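Twitching motility protein PilT (PDB 2EYU) probably hydrolyses ATP as a P-loop NTPase motor that retracts type IV pili and so drives twitching motility. Local coordinates at residues A[110-114]-A[142-147]; A[170-174]-A[230-236]. The protein carries 1 engineered substitution. One frame throughout, in Å; residues are numbered along the deposited sequence.

Contact 1: residues A[110-114]-A[142-147]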
loop_
_atom_site.group_PDB
_atom_site.type_symbol
_atom_site.label_atom_id
_atom_site.label_comp_id
_atom_site.label_asym_id
_atom_site.label_seq_id
_atom_site.Cartn_x
_atom_site.Cartn_y
_atom_site.Cartn_z
ATOM N N LEU A 110 -8.912 -3.600 -15.193
ATOM C CA LEU A 110 -8.287 -4.879 -15.478
ATOM C C LEU A 110 -6.968 -4.689 -16.209
ATOM O O LEU A 110 -5.921 -5.238 -15.858
ATOM C CB LEU A 110 -9.270 -5.716 -16.304
ATOM C CG LEU A 110 -8.970 -7.218 -16.318
ATOM C CD1 LEU A 110 -8.483 -7.625 -14.935
ATOM C CD2 LEU A 110 -10.177 -8.011 -16.782
ATOM N N GLU A 111 -6.986 -3.878 -17.275
ATOM C CA GLU A 111 -5.765 -3.747 -18.067
ATOM C C GLU A 111 -4.609 -3.192 -17.245
ATOM O O GLU A 111 -3.476 -3.659 -17.404
ATOM C CB GLU A 111 -6.021 -2.873 -19.303
ATOM C CG GLU A 111 -7.306 -3.244 -20.034
ATOM C CD GLU A 111 -8.105 -2.041 -20.496
ATOM O OE1 GLU A 111 -7.712 -1.417 -21.508
ATOM O OE2 GLU A 111 -9.127 -1.710 -19.848
ATOM N N THR A 112 -4.868 -2.205 -16.398
ATOM C CA THR A 112 -3.841 -1.548 -15.608
ATOM C C THR A 112 -3.261 -2.536 -14.603
ATOM O O THR A 112 -2.062 -2.708 -14.443
ATOM C CB THR A 112 -4.370 -0.378 -14.757
ATOM O OG1 THR A 112 -4.884 0.647 -15.602
ATOM C CG2 THR A 112 -3.218 0.217 -13.941
ATOM N N VAL A 113 -4.212 -3.167 -13.920
ATOM C CA VAL A 113 -3.877 -4.161 -12.914
ATOM C C VAL A 113 -3.039 -5.305 -13.482
ATOM O O VAL A 113 -2.055 -5.756 -12.890
ATOM C CB VAL A 113 -5.167 -4.769 -12.338
ATOM C CG1 VAL A 113 -4.775 -5.861 -11.353
ATOM C CG2 VAL A 113 -6.026 -3.732 -11.646
ATOM N N GLU A 114 -3.456 -5.812 -14.642
ATOM C CA GLU A 114 -2.713 -6.902 -15.279
ATOM C C GLU A 114 -1.333 -6.407 -15.671
ATOM O O GLU A 114 -0.296 -7.064 -15.540
ATOM C CB GLU A 114 -3.443 -7.460 -16.500
ATOM C CG GLU A 114 -3.341 -8.963 -16.654
ATOM C CD GLU A 114 -1.931 -9.510 -16.614
ATOM O OE1 GLU A 114 -1.371 -9.701 -15.511
ATOM O OE2 GLU A 114 -1.367 -9.771 -17.699
ATOM N N ILE A 142 -8.272 -6.788 -5.885
ATOM C CA ILE A 142 -7.283 -7.103 -6.910
ATOM C C ILE A 142 -7.707 -8.377 -7.632
ATOM O O ILE A 142 -7.766 -8.398 -8.856
ATOM C CB ILE A 142 -5.867 -7.256 -6.346
ATOM C CG1 ILE A 142 -5.217 -5.926 -5.949
ATOM C CG2 ILE A 142 -4.986 -8.002 -7.347
ATOM C CD1 ILE A 142 -5.302 -4.926 -7.094
ATOM N N VAL A 143 -8.022 -9.436 -6.885
ATOM C CA VAL A 143 -8.338 -10.692 -7.556
ATOM C C VAL A 143 -9.675 -10.668 -8.283
ATOM O O VAL A 143 -9.791 -11.123 -9.423
ATOM C CB VAL A 143 -8.354 -11.834 -6.513
ATOM C CG1 VAL A 143 -8.953 -13.092 -7.130
ATOM C CG2 VAL A 143 -6.946 -12.048 -5.993
ATOM N N ASP A 144 -10.698 -10.154 -7.610
ATOM C CA ASP A 144 -12.086 -10.232 -8.046
ATOM C C ASP A 144 -12.340 -9.433 -9.306
ATOM O O ASP A 144 -13.292 -9.567 -10.063
ATOM C CB ASP A 144 -13.019 -9.704 -6.941
ATOM C CG ASP A 144 -13.578 -10.805 -6.063
ATOM O OD1 ASP A 144 -12.837 -11.270 -5.172
ATOM O OD2 ASP A 144 -14.752 -11.177 -6.271
ATOM N N ILE A 145 -11.424 -8.490 -9.575
ATOM C CA ILE A 145 -11.717 -7.719 -10.795
ATOM C C ILE A 145 -11.513 -8.618 -12.004
ATOM O O ILE A 145 -12.052 -8.319 -13.060
ATOM C CB ILE A 145 -10.860 -6.458 -10.832
ATOM C CG1 ILE A 145 -9.356 -6.714 -10.841
ATOM C CG2 ILE A 145 -11.244 -5.556 -9.660
ATOM C CD1 ILE A 145 -8.595 -5.903 -9.817
ATOM N N PHE A 146 -10.770 -9.710 -11.843
ATOM C CA PHE A 146 -10.510 -10.662 -12.916
ATOM C C PHE A 146 -11.622 -11.658 -13.194
ATOM O O PHE A 146 -12.452 -11.934 -12.334
ATOM C CB PHE A 146 -9.234 -11.450 -12.546
ATOM C CG PHE A 146 -7.996 -10.614 -12.832
ATOM C CD1 PHE A 146 -7.505 -9.744 -11.877
ATOM C CD2 PHE A 146 -7.341 -10.697 -14.045
ATOM C CE1 PHE A 146 -6.389 -8.983 -12.127
ATOM C CE2 PHE A 146 -6.219 -9.936 -14.297
ATOM C CZ PHE A 146 -5.743 -9.074 -13.340
ATOM N N PRO A 147 -11.687 -12.215 -14.400
ATOM C CA PRO A 147 -12.691 -13.256 -14.659
ATOM C C PRO A 147 -12.382 -14.501 -13.827
ATOM O O PRO A 147 -11.205 -14.814 -13.636
ATOM C CB PRO A 147 -12.557 -13.561 -16.151
ATOM C CG PRO A 147 -11.691 -12.492 -16.712
ATOM C CD PRO A 147 -10.892 -11.894 -15.587
#
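L110 sets its CD1 methyl over one face of the F146 ring, 3.3 Å from the ring centroid and 13° off the normal, a CH-pi contact centred on the ring. CG of L110, anti to the backbone N (chi1 -162°), carries the branch toward the ring, and chi2 (38°) then sets CD1 over its face; the other methyl, L110 CD2, lies 4.1 Å from P147 CD. Two further groups meet the ring at its rim: V113 CG1 comes 3.6 Å from F146 CE1, and E114 CG lies 3.8 Å from F146 CE2. E114 thus contributes its aliphatic part, while its carboxylate forms a salt bridge with R118. V113 also faces I145 tip to tip, although the exact placing of I145 CD1 is doubtful. No hydrogen bond crosses between the segments, so apolar contact carries the 301 Å² of buried surface. Replacing F146 by an alanine is likely to leave L110 CD1 without its aromatic face and a gap beside V113 and E114. The first turn of helix 110-121 thus packs against the end of helix 135-144 and the residues after it, within the P-loop NTPase domain. F146 also packs on V154 of helix 151-161, and helix 110-121 in turn packs through T112 on L91 of helix 87-97.

Contact 2: residues A[170-174]-A[230-236]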
loop_
_atom_site.group_PDB
_atom_site.type_symbol
_atom_site.label_atom_id
_atom_site.label_comp_id
_atom_site.label_asym_id
_atom_site.label_seq_id
_atom_site.Cartn_x
_atom_site.Cartn_y
_atom_site.Cartn_z
ATOM N N LEU A 170 -6.392 8.789 8.418
ATOM C CA LEU A 170 -5.932 9.949 9.166
ATOM C C LEU A 170 -6.994 10.354 10.181
ATOM O O LEU A 170 -8.123 10.638 9.768
ATOM C CB LEU A 170 -5.624 11.101 8.204
ATOM C CG LEU A 170 -4.364 10.980 7.350
ATOM C CD1 LEU A 170 -4.470 11.862 6.112
ATOM C CD2 LEU A 170 -3.136 11.362 8.150
ATOM N N LEU A 171 -6.670 10.362 11.467
ATOM C CA LEU A 171 -7.632 10.679 12.521
ATOM C C LEU A 171 -7.346 12.060 13.113
ATOM O O LEU A 171 -6.183 12.474 13.139
ATOM C CB LEU A 171 -7.521 9.730 13.688
ATOM C CG LEU A 171 -8.322 8.439 13.811
ATOM C CD1 LEU A 171 -9.626 8.692 14.555
ATOM C CD2 LEU A 171 -8.586 7.814 12.455
ATOM N N PRO A 172 -8.348 12.749 13.637
ATOM C CA PRO A 172 -8.057 13.990 14.365
ATOM C C PRO A 172 -7.382 13.686 15.703
ATOM O O PRO A 172 -7.276 12.503 16.017
ATOM C CB PRO A 172 -9.447 14.572 14.633
ATOM C CG PRO A 172 -10.329 13.371 14.680
ATOM C CD PRO A 172 -9.787 12.450 13.609
ATOM N N LYS A 173 -7.001 14.728 16.407
ATOM C CA LYS A 173 -6.598 14.861 17.785
ATOM C C LYS A 173 -5.299 15.661 17.977
ATOM O O LYS A 173 -4.955 16.549 17.191
ATOM C CB LYS A 173 -6.392 13.510 18.470
ATOM C CG LYS A 173 -7.436 13.028 19.454
ATOM C CD LYS A 173 -8.847 13.229 18.905
ATOM C CE LYS A 173 -9.335 14.590 19.469
ATOM N NZ LYS A 173 -8.190 15.146 20.262
ATOM N N ILE A 174 -4.638 15.283 19.073
ATOM C CA ILE A 174 -3.436 15.936 19.580
ATOM C C ILE A 174 -2.171 15.112 19.359
ATOM O O ILE A 174 -2.208 14.033 18.768
ATOM C CB ILE A 174 -3.607 16.230 21.082
ATOM C CG1 ILE A 174 -2.964 17.548 21.534
ATOM C CG2 ILE A 174 -3.111 15.063 21.916
ATOM C CD1 ILE A 174 -3.992 18.647 21.823
ATOM N N GLY A 230 -3.831 7.894 24.422
ATOM C CA GLY A 230 -4.578 9.141 24.520
ATOM C C GLY A 230 -4.333 9.984 23.286
ATOM O O GLY A 230 -4.330 11.217 23.286
ATOM N N LEU A 231 -4.103 9.276 22.174
ATOM C CA LEU A 231 -3.780 9.986 20.943
ATOM C C LEU A 231 -5.024 10.287 20.113
ATOM O O LEU A 231 -5.009 11.257 19.343
ATOM C CB LEU A 231 -2.759 9.189 20.120
ATOM C CG LEU A 231 -1.299 9.603 20.303
ATOM C CD1 LEU A 231 -0.668 10.023 18.983
ATOM C CD2 LEU A 231 -1.190 10.732 21.320
ATOM N N ILE A 232 -6.073 9.498 20.250
ATOM C CA ILE A 232 -7.383 9.768 19.658
ATOM C C ILE A 232 -8.456 9.542 20.715
ATOM O O ILE A 232 -8.175 8.986 21.777
ATOM C CB ILE A 232 -7.695 8.877 18.437
ATOM C CG1 ILE A 232 -7.101 7.475 18.505
ATOM C CG2 ILE A 232 -7.262 9.559 17.139
ATOM C CD1 ILE A 232 -7.969 6.428 19.157
ATOM N N THR A 233 -9.693 9.926 20.438
ATOM C CA THR A 233 -10.697 9.611 21.462
ATOM C C THR A 233 -11.315 8.248 21.151
ATOM O O THR A 233 -11.126 7.757 20.031
ATOM C CB THR A 233 -11.737 10.728 21.562
ATOM O OG1 THR A 233 -11.019 11.946 21.844
ATOM C CG2 THR A 233 -12.695 10.535 22.726
ATOM N N LEU A 234 -11.999 7.679 22.139
ATOM C CA LEU A 234 -12.767 6.456 21.964
ATOM C C LEU A 234 -13.697 6.589 20.767
ATOM O O LEU A 234 -13.692 5.687 19.928
ATOM C CB LEU A 234 -13.601 6.110 23.201
ATOM C CG LEU A 234 -14.327 4.767 23.229
ATOM C CD1 LEU A 234 -13.404 3.612 22.849
ATOM C CD2 LEU A 234 -14.920 4.489 24.602
ATOM N N GLU A 235 -14.480 7.676 20.711
ATOM C CA GLU A 235 -15.482 7.775 19.638
ATOM C C GLU A 235 -14.840 7.804 18.257
ATOM O O GLU A 235 -15.345 7.276 17.264
ATOM C CB GLU A 235 -16.337 9.021 19.824
ATOM C CG GLU A 235 -16.382 9.536 21.258
ATOM C CD GLU A 235 -16.513 11.050 21.304
ATOM O OE1 GLU A 235 -16.729 11.613 22.402
ATOM O OE2 GLU A 235 -16.395 11.674 20.222
ATOM N N ASP A 236 -13.690 8.458 18.169
ATOM C CA ASP A 236 -12.987 8.560 16.887
ATOM C C ASP A 236 -12.508 7.201 16.392
ATOM O O ASP A 236 -12.484 6.929 15.194
ATOM C CB ASP A 236 -11.798 9.518 17.049
ATOM C CG ASP A 236 -12.283 10.964 17.042
ATOM O OD1 ASP A 236 -13.400 11.174 16.523
ATOM O OD2 ASP A 236 -11.560 11.848 17.542
#
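L171 lays its side chain against I232, with L171 CB only 3.5 Å from I232 CG2, tighter than usual for two carbons. L171 CD1 continues past D236, reaching 3.4 Å from D236 CB as the two side chains run in opposite directions. The same I232 methyl, CG2, lies 3.2 Å from P172 O. P172 and D236 come at each other from opposite directions, P172 CG 3.5 Å from D236 OD2. Topologically, the end of strand 162-171, within the mixed sheet of a P-loop NTPase fold, is met here by the connection between helices 219-228 and 234-240. A Schellman motif closes the first of these helices: G230, at positive phi (65°), is its C-prime residue, with G230 N hydrogen-bonded to Y227 O and L231 N to L226 O. T233 occupies the N-cap position of the second, although its side chain makes no capping bond. The K173 side chain, tentative in its modelled position, runs obliquely over those of T233 and D236. As modelled, its charged end stays apart, K173 NZ being 5.4 Å from D236 OD2, too far for a salt bridge. Beyond the two segments, L171 pairs through its backbone with V179 of the adjacent strand, and I232 packs on V179, L226 and Y227.

From the N terminus, the chain passes through the probable Walker A loop before reaching helix 110-121, where contact 1 begins. It closes after 27 intervening residues, which include the rest of helix 110-121, strand 125-130 and most of helix 135-144, and joins the start of helix 110-121 to the end of helix 135-144. Helix 151-161 and strand 162-171 then lead to contact 2. Its 55 intervening residues include strand 179-185 and helices 189-197, 200-209 and 219-228, so this longer loop returns the C-terminal helical region to a sheet strand. The loops neither nest nor cross: they follow in series. Their centres lie 36 Å apart on opposite sides of the chain's centre, and their nearest atoms are about 21 Å apart.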